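PDB 3G87: malonyl CoA-acyl carrier protein transacylase from Burkholderia pseudomallei, which probably catalyses the transfer of the malonyl group from malonyl-CoA to holo-acyl carrier protein, releasing free CoA. Local coordinates for residues P85-G90 / R256-L261; E267-T272 / T286-T291. All blocks are in the same frame, centred on the assembly; numbering follows the deposited sequence.

Interaction 1: P85-G90 / R256-L261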
# COMPACT_ATOMS: atom_id res chain seq x y z
N PRO A 85 3.17 -12.50 13.79
CA PRO A 85 1.86 -12.19 13.27
C PRO A 85 1.01 -13.43 13.00
O PRO A 85 1.54 -14.42 12.68
CB PRO A 85 2.18 -11.44 11.99
CG PRO A 85 3.46 -11.87 11.63
CD PRO A 85 4.21 -12.17 12.84
N ASP A 86 -0.28 -13.34 13.17
CA ASP A 86 -1.19 -14.37 12.79
C ASP A 86 -1.73 -14.04 11.44
O ASP A 86 -2.28 -14.88 10.81
CB ASP A 86 -2.38 -14.49 13.74
CG ASP A 86 -2.01 -14.93 15.07
OD1 ASP A 86 -2.05 -14.13 15.95
OD2 ASP A 86 -1.70 -16.09 15.25
N PHE A 87 -1.56 -12.81 11.00
CA PHE A 87 -2.18 -12.34 9.78
C PHE A 87 -1.38 -11.20 9.24
O PHE A 87 -0.86 -10.44 9.99
CB PHE A 87 -3.64 -11.91 10.00
CG PHE A 87 -4.60 -13.03 10.19
CD1 PHE A 87 -4.97 -13.82 9.18
CD2 PHE A 87 -5.15 -13.27 11.40
CE1 PHE A 87 -5.82 -14.81 9.37
CE2 PHE A 87 -6.01 -14.28 11.58
CZ PHE A 87 -6.35 -15.05 10.56
N LEU A 88 -1.30 -11.08 7.94
CA LEU A 88 -0.53 -10.00 7.33
C LEU A 88 -1.34 -9.25 6.24
O LEU A 88 -2.07 -9.88 5.44
CB LEU A 88 0.80 -10.56 6.75
CG LEU A 88 1.75 -11.11 7.81
CD1 LEU A 88 2.57 -12.24 7.25
CD2 LEU A 88 2.66 -10.00 8.30
N ALA A 89 -1.22 -7.92 6.22
CA ALA A 89 -1.83 -7.12 5.17
C ALA A 89 -0.98 -5.88 4.93
O ALA A 89 -0.44 -5.32 5.87
CB ALA A 89 -3.32 -6.73 5.51
N GLY A 90 -0.85 -5.47 3.66
CA GLY A 90 -0.14 -4.25 3.32
C GLY A 90 -0.84 -3.41 2.26
O GLY A 90 -1.48 -3.95 1.37
N ARG A 256 -12.11 -5.68 7.29
CA ARG A 256 -13.41 -6.31 7.64
C ARG A 256 -13.38 -7.86 7.52
O ARG A 256 -13.97 -8.58 8.34
CB ARG A 256 -14.52 -5.70 6.77
CG ARG A 256 -15.01 -4.35 7.30
CD ARG A 256 -16.11 -3.73 6.41
NE ARG A 256 -16.90 -2.72 7.10
CZ ARG A 256 -17.87 -1.98 6.53
NH1 ARG A 256 -18.16 -2.11 5.21
NH2 ARG A 256 -18.55 -1.10 7.26
N TYR A 257 -12.68 -8.37 6.51
CA TYR A 257 -12.51 -9.80 6.42
C TYR A 257 -11.76 -10.29 7.66
O TYR A 257 -12.12 -11.33 8.20
CB TYR A 257 -11.76 -10.22 5.14
CG TYR A 257 -11.45 -11.71 5.08
CD1 TYR A 257 -12.45 -12.63 4.76
CD2 TYR A 257 -10.16 -12.20 5.37
CE1 TYR A 257 -12.17 -14.02 4.72
CE2 TYR A 257 -9.87 -13.60 5.31
CZ TYR A 257 -10.87 -14.50 4.96
OH TYR A 257 -10.64 -15.89 4.90
N LEU A 258 -10.75 -9.57 8.12
CA LEU A 258 -10.05 -10.02 9.33
C LEU A 258 -10.92 -9.95 10.55
O LEU A 258 -10.86 -10.86 11.36
CB LEU A 258 -8.75 -9.24 9.60
CG LEU A 258 -7.77 -9.48 8.44
CD1 LEU A 258 -6.59 -8.51 8.44
CD2 LEU A 258 -7.35 -10.95 8.34
N LEU A 259 -11.71 -8.87 10.68
CA LEU A 259 -12.62 -8.72 11.84
C LEU A 259 -13.62 -9.89 11.96
O LEU A 259 -13.80 -10.44 13.04
CB LEU A 259 -13.37 -7.38 11.78
CG LEU A 259 -12.49 -6.12 11.86
CD1 LEU A 259 -13.32 -4.89 11.77
CD2 LEU A 259 -11.66 -6.06 13.15
N ALA A 260 -14.25 -10.26 10.83
CA ALA A 260 -15.18 -11.42 10.74
C ALA A 260 -14.50 -12.77 10.99
O ALA A 260 -15.06 -13.66 11.64
CB ALA A 260 -15.87 -11.44 9.37
N LEU A 261 -13.29 -12.94 10.49
CA LEU A 261 -12.56 -14.15 10.78
C LEU A 261 -12.26 -14.33 12.30
O LEU A 261 -12.45 -15.43 12.85
CB LEU A 261 -11.30 -14.20 9.97
CG LEU A 261 -10.64 -15.59 9.87
CD1 LEU A 261 -11.67 -16.67 9.39
CD2 LEU A 261 -9.43 -15.51 8.94
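F87, the first residue of strand 87-90, packs against L258 and L261 of helix 251-264, and the pairing is a worked example of how one aromatic side chain can join a strand to a helix. The interaction is apolar throughout, with no hydrogen bond passing between the two segments. Its first component is a CH-pi contact: L258 CD2 lies over one face of the F87 ring, 4.2 Å from the ring centroid and 25° off the normal. The methyl is displaced toward the rim on the CG and CD1 side, with CD1 of F87 3.8 Å from CD2 of L258. The second component is methyl packing at the far end of the ring, where L261 CD2 comes obliquely to within 3.5 Å of F87 CZ.

L258 and L261 stand three residues, nearly one helical turn, apart. Because CG of L261 is anti to its backbone N (chi1 -163°), its CD2 reaches the distal end of the ring, while L258 serves the end near CB. Besides F87, L258 also touches I224, I269 and F271, so helix 251-264 spreads over several strands of one sheet. Strand 87-90 ends at G90, the first glycine of a GxSxG sequence consistent with a nucleophile elbow. A helix laid on a parallel sheet in this way is characteristic of the alpha/beta core of acyltransferase domains.

Interaction 2: E267-T272 / T286-T291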
# COMPACT_ATOMS: atom_id res chain seq x y z
N GLU A 267 -12.22 -15.04 18.80
CA GLU A 267 -10.99 -14.53 19.32
C GLU A 267 -11.00 -13.04 19.17
O GLU A 267 -11.69 -12.53 18.37
CB GLU A 267 -9.81 -15.13 18.59
CG GLU A 267 -8.98 -16.07 19.43
CD GLU A 267 -7.99 -16.86 18.65
OE1 GLU A 267 -6.87 -16.96 19.08
OE2 GLU A 267 -8.30 -17.40 17.61
N ALA A 268 -10.22 -12.35 19.96
CA ALA A 268 -10.07 -10.94 19.75
C ALA A 268 -8.99 -10.71 18.69
O ALA A 268 -8.26 -11.59 18.38
CB ALA A 268 -9.75 -10.25 21.01
N ILE A 269 -8.94 -9.53 18.15
CA ILE A 269 -7.96 -9.19 17.10
C ILE A 269 -7.39 -7.75 17.26
O ILE A 269 -8.11 -6.79 17.53
CB ILE A 269 -8.51 -9.41 15.69
CG1 ILE A 269 -7.40 -9.28 14.64
CG2 ILE A 269 -9.75 -8.53 15.36
CD1 ILE A 269 -7.64 -10.22 13.46
N GLU A 270 -6.07 -7.65 17.17
CA GLU A 270 -5.41 -6.34 17.15
C GLU A 270 -4.58 -6.16 15.86
O GLU A 270 -4.26 -7.14 15.19
CB GLU A 270 -4.51 -6.20 18.39
CG GLU A 270 -3.42 -7.23 18.41
CD GLU A 270 -2.33 -6.95 19.43
OE1 GLU A 270 -1.96 -5.77 19.64
OE2 GLU A 270 -1.82 -7.92 19.99
N PHE A 271 -4.19 -4.92 15.59
CA PHE A 271 -3.52 -4.49 14.36
C PHE A 271 -2.27 -3.67 14.67
O PHE A 271 -2.30 -2.60 15.30
CB PHE A 271 -4.47 -3.69 13.46
CG PHE A 271 -5.67 -4.50 13.01
CD1 PHE A 271 -5.64 -5.22 11.82
CD2 PHE A 271 -6.83 -4.57 13.80
CE1 PHE A 271 -6.74 -6.00 11.46
CE2 PHE A 271 -7.90 -5.35 13.45
CZ PHE A 271 -7.84 -6.04 12.27
N THR A 272 -1.14 -4.17 14.24
CA THR A 272 0.07 -3.49 14.58
C THR A 272 0.66 -2.90 13.30
O THR A 272 1.05 -3.67 12.42
CB THR A 272 1.05 -4.45 15.18
OG1 THR A 272 0.42 -5.19 16.26
CG2 THR A 272 2.34 -3.67 15.68
N THR A 286 -11.26 3.61 12.33
CA THR A 286 -12.47 4.12 11.65
C THR A 286 -13.34 3.00 11.12
O THR A 286 -14.55 2.99 11.35
CB THR A 286 -12.15 5.15 10.55
OG1 THR A 286 -11.46 6.28 11.15
CG2 THR A 286 -13.44 5.60 9.85
N ILE A 287 -12.73 2.03 10.51
CA ILE A 287 -13.36 0.82 10.07
C ILE A 287 -14.09 0.12 11.20
O ILE A 287 -15.24 -0.16 11.08
CB ILE A 287 -12.34 -0.11 9.36
CG1 ILE A 287 -11.96 0.45 8.01
CG2 ILE A 287 -12.91 -1.40 9.09
CD1 ILE A 287 -10.64 0.27 7.67
N ARG A 288 -13.41 -0.14 12.30
CA ARG A 288 -13.99 -0.77 13.48
C ARG A 288 -15.15 0.02 14.11
O ARG A 288 -16.11 -0.54 14.50
CB ARG A 288 -12.94 -1.11 14.55
CG ARG A 288 -11.89 -2.12 14.15
CD ARG A 288 -11.00 -2.59 15.25
NE ARG A 288 -11.55 -3.78 15.84
CZ ARG A 288 -10.90 -4.70 16.49
NH1 ARG A 288 -11.57 -5.70 16.88
NH2 ARG A 288 -9.67 -4.63 16.78
N ARG A 289 -15.04 1.32 14.17
CA ARG A 289 -16.11 2.14 14.68
C ARG A 289 -17.35 2.04 13.83
O ARG A 289 -18.42 2.06 14.32
CB ARG A 289 -15.63 3.59 14.80
CG ARG A 289 -16.31 4.38 15.83
CD ARG A 289 -16.06 5.85 15.68
NE ARG A 289 -16.55 6.45 14.46
CZ ARG A 289 -15.78 6.95 13.51
NH1 ARG A 289 -14.49 6.91 13.66
NH2 ARG A 289 -16.31 7.49 12.42
N GLN A 290 -17.15 1.92 12.53
CA GLN A 290 -18.21 1.67 11.59
C GLN A 290 -18.31 0.14 11.64
O GLN A 290 -17.78 -0.45 12.50
CB GLN A 290 -17.90 2.32 10.23
CG GLN A 290 -17.63 3.90 10.27
CD GLN A 290 -16.95 4.56 9.03
OE1 GLN A 290 -16.02 4.03 8.47
NE2 GLN A 290 -17.40 5.73 8.64
N THR A 291 -19.04 -0.55 10.82
CA THR A 291 -19.04 -2.00 11.02
C THR A 291 -19.66 -2.49 12.36
O THR A 291 -18.96 -2.96 13.26
CB THR A 291 -17.62 -2.66 10.90
OG1 THR A 291 -16.87 -2.15 9.79
CG2 THR A 291 -17.78 -4.10 10.68
O HOH W 1 -10.96 -7.52 19.27
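R288, in the last turn of helix 279-289, reaches across to I269 and F271 on strand 269-273, in the parallel sheet of the acyltransferase alpha/beta fold. It illustrates a long side chain tying a helix end to the backbone of an outer strand. On the close side, R288 NH2 donates to I269 O over 2.8 Å with an N-H...O angle of 156°. The oxygen lies near the guanidinium plane, at its edge, although the donor is tilted 28° from the plane of the carbonyl. R288 NH2 also comes up to the edge of the F271 ring, 3.8 Å from F271 CE2, the ring and guanidinium planes standing almost at right angles. This is an edge approach and not a cation over an aromatic face. A bend at chi3 (93°) turns the head group out of line with the rest of the R288 chain, while I269 CG2 packs 3.7 Å from R288 NH1. R288 supplies more than half of the 123 Å² buried between the segments.

L259 of helix 251-264 also packs against I269 and F271.

The looser side faces solvent at R288, which is exposed, and holds a bridging water. This water accepts from both the arginine and the strand backbone, so that the guanidinium addresses the main chain of I269 twice, once directly and once through solvent: the water oxygen lies 3.1 Å from R288 NH1 and likewise 3.1 Å from I269 N.

From the N terminus, the chain passes strand 6-11 before reaching 85-90, then makes a long excursion through the antiparallel sheet and returns at helix 251-264, where interaction 1 closes a loop of 165 intervening residues. Interaction 2 opens shortly afterwards, at 267-272, and closes across only 13 residues at 286-291. The two loops therefore follow in series, neither nesting nor crossing. Their centres are about 10 Å apart, and both reach the parallel sheet, in which strand 6-11 separates 87-90 from 269-273. Helix 251-264 joins the contacts: L259 CD2 packs 3.5 Å from R288 NE, and R256 NE is probably hydrogen-bonded to T291 OG1.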